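Local structure of flavin reductase (Uncultured bacterium, 5CHO) at residues Gly94-Val100 with Trp146-Leu151. The protein probably uses NAD(P)H to reduce FAD, supplying reduced flavin to the halogenase component of a bacterial two-component tryptophan halogenase. Residues are numbered along the deposited sequence.
Sequences GSFGVSV and WFECAL
C149 packs over the ring of its cross-strand partner F96: its CB lies 3.8 Å from the F96 ring centroid, 20° off the ring normal, a CH-pi contact, while SG approaches the same centroid obliquely at 4.4 Å. The p rotamer of F96 swings the ring towards 146-151, bringing CZ within 3.5 Å of C149 CB. The two residues sit on extended segments, strand 95-100 and the 146-151 part of strand 145-157, that run antiparallel, their axes 4.7 Å apart at closest approach with 160° between their directions. F96 with C149 and V98 with F147 are hydrogen-bonded pairs; S95 with A150, G97 with E148 and S99 with W146 are non-hydrogen-bonded. The bonds are F96 N to C149 O (2.9 Å), C149 N to F96 O (2.8 Å), V98 N to F147 O and F147 N to V98 O (both 2.9 Å). G94, at positive phi (70°) just after helix 85-93, extends the pairing: G94 O accepts a hydrogen bond from L151 N (2.9 Å).

On the face of F96 and C149, V98 CB meets F147 CB at 4.1 Å, and V100 CG2 reaches the F147 ring edge at CE2 (4.0 Å). Here F66 packs on V98 and F147, and I40 of the second subunit touches F147. The other face carries E148, whose carboxylate is hydrogen-bonded to T135 and T169, and S99 OG, 3.7 Å from W146 CD1 and hydrogen-bonded to A140 N. Strands 46-53 and 160-172 flank the pair, making it an interior portion of the curled antiparallel sheet characteristic of the FMN-binding split-barrel fold of flavin reductases.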
loop_
_atom_site.group_PDB
_atom_site.type_symbol
_atom_site.label_atom_id
_atom_site.label_comp_id
_atom_site.label_asym_id
_atom_site.label_seq_id
_atom_site.Cartn_x
_atom_site.Cartn_y
_atom_site.Cartn_z
ATOM N N GLY A 94 -21.644 -3.592 2.389
ATOM C CA GLY A 94 -21.354 -2.226 2.801
ATOM C C GLY A 94 -20.454 -2.031 4.015
ATOM O O GLY A 94 -20.193 -0.893 4.411
ATOM N N SER A 95 -19.969 -3.119 4.603
ATOM C CA SER A 95 -18.953 -3.027 5.651
ATOM C C SER A 95 -18.019 -4.228 5.575
ATOM O O SER A 95 -18.356 -5.245 4.971
ATOM C CB SER A 95 -19.597 -2.944 7.039
ATOM O OG SER A 95 -20.269 -4.148 7.363
ATOM N N PHE A 96 -16.843 -4.112 6.183
ATOM C CA PHE A 96 -15.861 -5.181 6.091
ATOM C C PHE A 96 -14.797 -5.129 7.179
ATOM O O PHE A 96 -14.620 -4.116 7.858
ATOM C CB PHE A 96 -15.187 -5.153 4.714
ATOM C CG PHE A 96 -14.455 -3.879 4.413
ATOM C CD1 PHE A 96 -13.088 -3.776 4.649
ATOM C CD2 PHE A 96 -15.123 -2.792 3.866
ATOM C CE1 PHE A 96 -12.406 -2.606 4.354
ATOM C CE2 PHE A 96 -14.448 -1.624 3.571
ATOM C CZ PHE A 96 -13.088 -1.529 3.815
ATOM N N GLY A 97 -14.098 -6.250 7.325
ATOM C CA GLY A 97 -13.016 -6.388 8.280
ATOM C C GLY A 97 -11.683 -6.484 7.568
ATOM O O GLY A 97 -11.618 -6.847 6.395
ATOM N N VAL A 98 -10.620 -6.134 8.282
ATOM C CA VAL A 98 -9.260 -6.263 7.781
ATOM C C VAL A 98 -8.381 -6.789 8.907
ATOM O O VAL A 98 -8.385 -6.232 10.004
ATOM C CB VAL A 98 -8.712 -4.905 7.271
ATOM C CG1 VAL A 98 -7.274 -5.035 6.784
ATOM C CG2 VAL A 98 -9.610 -4.329 6.174
ATOM N N SER A 99 -7.640 -7.863 8.641
ATOM C CA SER A 99 -6.708 -8.420 9.619
ATOM C C SER A 99 -5.302 -8.410 9.046
ATOM O O SER A 99 -5.063 -8.965 7.980
ATOM C CB SER A 99 -7.099 -9.848 10.012
ATOM O OG SER A 99 -8.471 -9.942 10.345
ATOM N N VAL A 100 -4.374 -7.796 9.770
ATOM C CA VAL A 100 -2.992 -7.710 9.329
ATOM C C VAL A 100 -2.268 -8.956 9.820
ATOM O O VAL A 100 -2.253 -9.249 11.016
ATOM C CB VAL A 100 -2.324 -6.429 9.858
ATOM C CG1 VAL A 100 -0.847 -6.390 9.494
ATOM C CG2 VAL A 100 -3.042 -5.208 9.308
ATOM N N TRP A 146 -6.411 -5.564 13.970
ATOM C CA TRP A 146 -7.760 -5.673 13.418
ATOM C C TRP A 146 -8.336 -4.308 13.055
ATOM O O TRP A 146 -8.083 -3.317 13.739
ATOM C CB TRP A 146 -8.711 -6.356 14.409
ATOM C CG TRP A 146 -8.502 -7.830 14.616
ATOM C CD1 TRP A 146 -7.807 -8.692 13.817
ATOM C CD2 TRP A 146 -9.020 -8.617 15.695
ATOM N NE1 TRP A 146 -7.857 -9.964 14.336
ATOM C CE2 TRP A 146 -8.595 -9.944 15.492
ATOM C CE3 TRP A 146 -9.799 -8.325 16.816
ATOM C CZ2 TRP A 146 -8.925 -10.975 16.368
ATOM C CZ3 TRP A 146 -10.123 -9.346 17.683
ATOM C CH2 TRP A 146 -9.688 -10.654 17.456
ATOM N N PHE A 147 -9.101 -4.266 11.966
ATOM C CA PHE A 147 -9.882 -3.086 11.607
ATOM C C PHE A 147 -11.290 -3.511 11.216
ATOM O O PHE A 147 -11.470 -4.551 10.585
ATOM C CB PHE A 147 -9.272 -2.308 10.435
ATOM C CG PHE A 147 -7.853 -1.865 10.646
ATOM C CD1 PHE A 147 -7.564 -0.615 11.180
ATOM C CD2 PHE A 147 -6.802 -2.703 10.304
ATOM C CE1 PHE A 147 -6.251 -0.211 11.366
ATOM C CE2 PHE A 147 -5.493 -2.303 10.481
ATOM C CZ PHE A 147 -5.217 -1.057 11.018
ATOM N N GLU A 148 -12.281 -2.710 11.593
ATOM C CA GLU A 148 -13.614 -2.811 11.004
ATOM C C GLU A 148 -13.910 -1.513 10.282
ATOM O O GLU A 148 -13.583 -0.432 10.775
ATOM C CB GLU A 148 -14.696 -3.086 12.051
ATOM C CG GLU A 148 -14.567 -4.411 12.769
ATOM C CD GLU A 148 -15.703 -4.638 13.747
ATOM O OE1 GLU A 148 -16.740 -5.198 13.332
ATOM O OE2 GLU A 148 -15.568 -4.248 14.925
ATOM N N CYS A 149 -14.538 -1.623 9.119
ATOM C CA CYS A 149 -14.751 -0.469 8.264
ATOM C C CYS A 149 -16.145 -0.454 7.669
ATOM O O CYS A 149 -16.744 -1.502 7.433
ATOM C CB CYS A 149 -13.722 -0.461 7.132
ATOM S SG CYS A 149 -12.012 -0.706 7.664
ATOM N N ALA A 150 -16.650 0.750 7.436
ATOM C CA ALA A 150 -17.852 0.948 6.648
ATOM C C ALA A 150 -17.439 1.491 5.295
ATOM O O ALA A 150 -16.589 2.376 5.219
ATOM C CB ALA A 150 -18.798 1.897 7.338
ATOM N N LEU A 151 -18.039 0.973 4.231
ATOM C CA LEU A 151 -17.680 1.413 2.897
ATOM C C LEU A 151 -18.094 2.869 2.699
ATOM O O LEU A 151 -19.269 3.222 2.795
ATOM C CB LEU A 151 -18.318 0.501 1.846
ATOM C CG LEU A 151 -18.059 0.860 0.381
ATOM C CD1 LEU A 151 -16.566 0.919 0.096
ATOM C CD2 LEU A 151 -18.738 -0.148 -0.534
#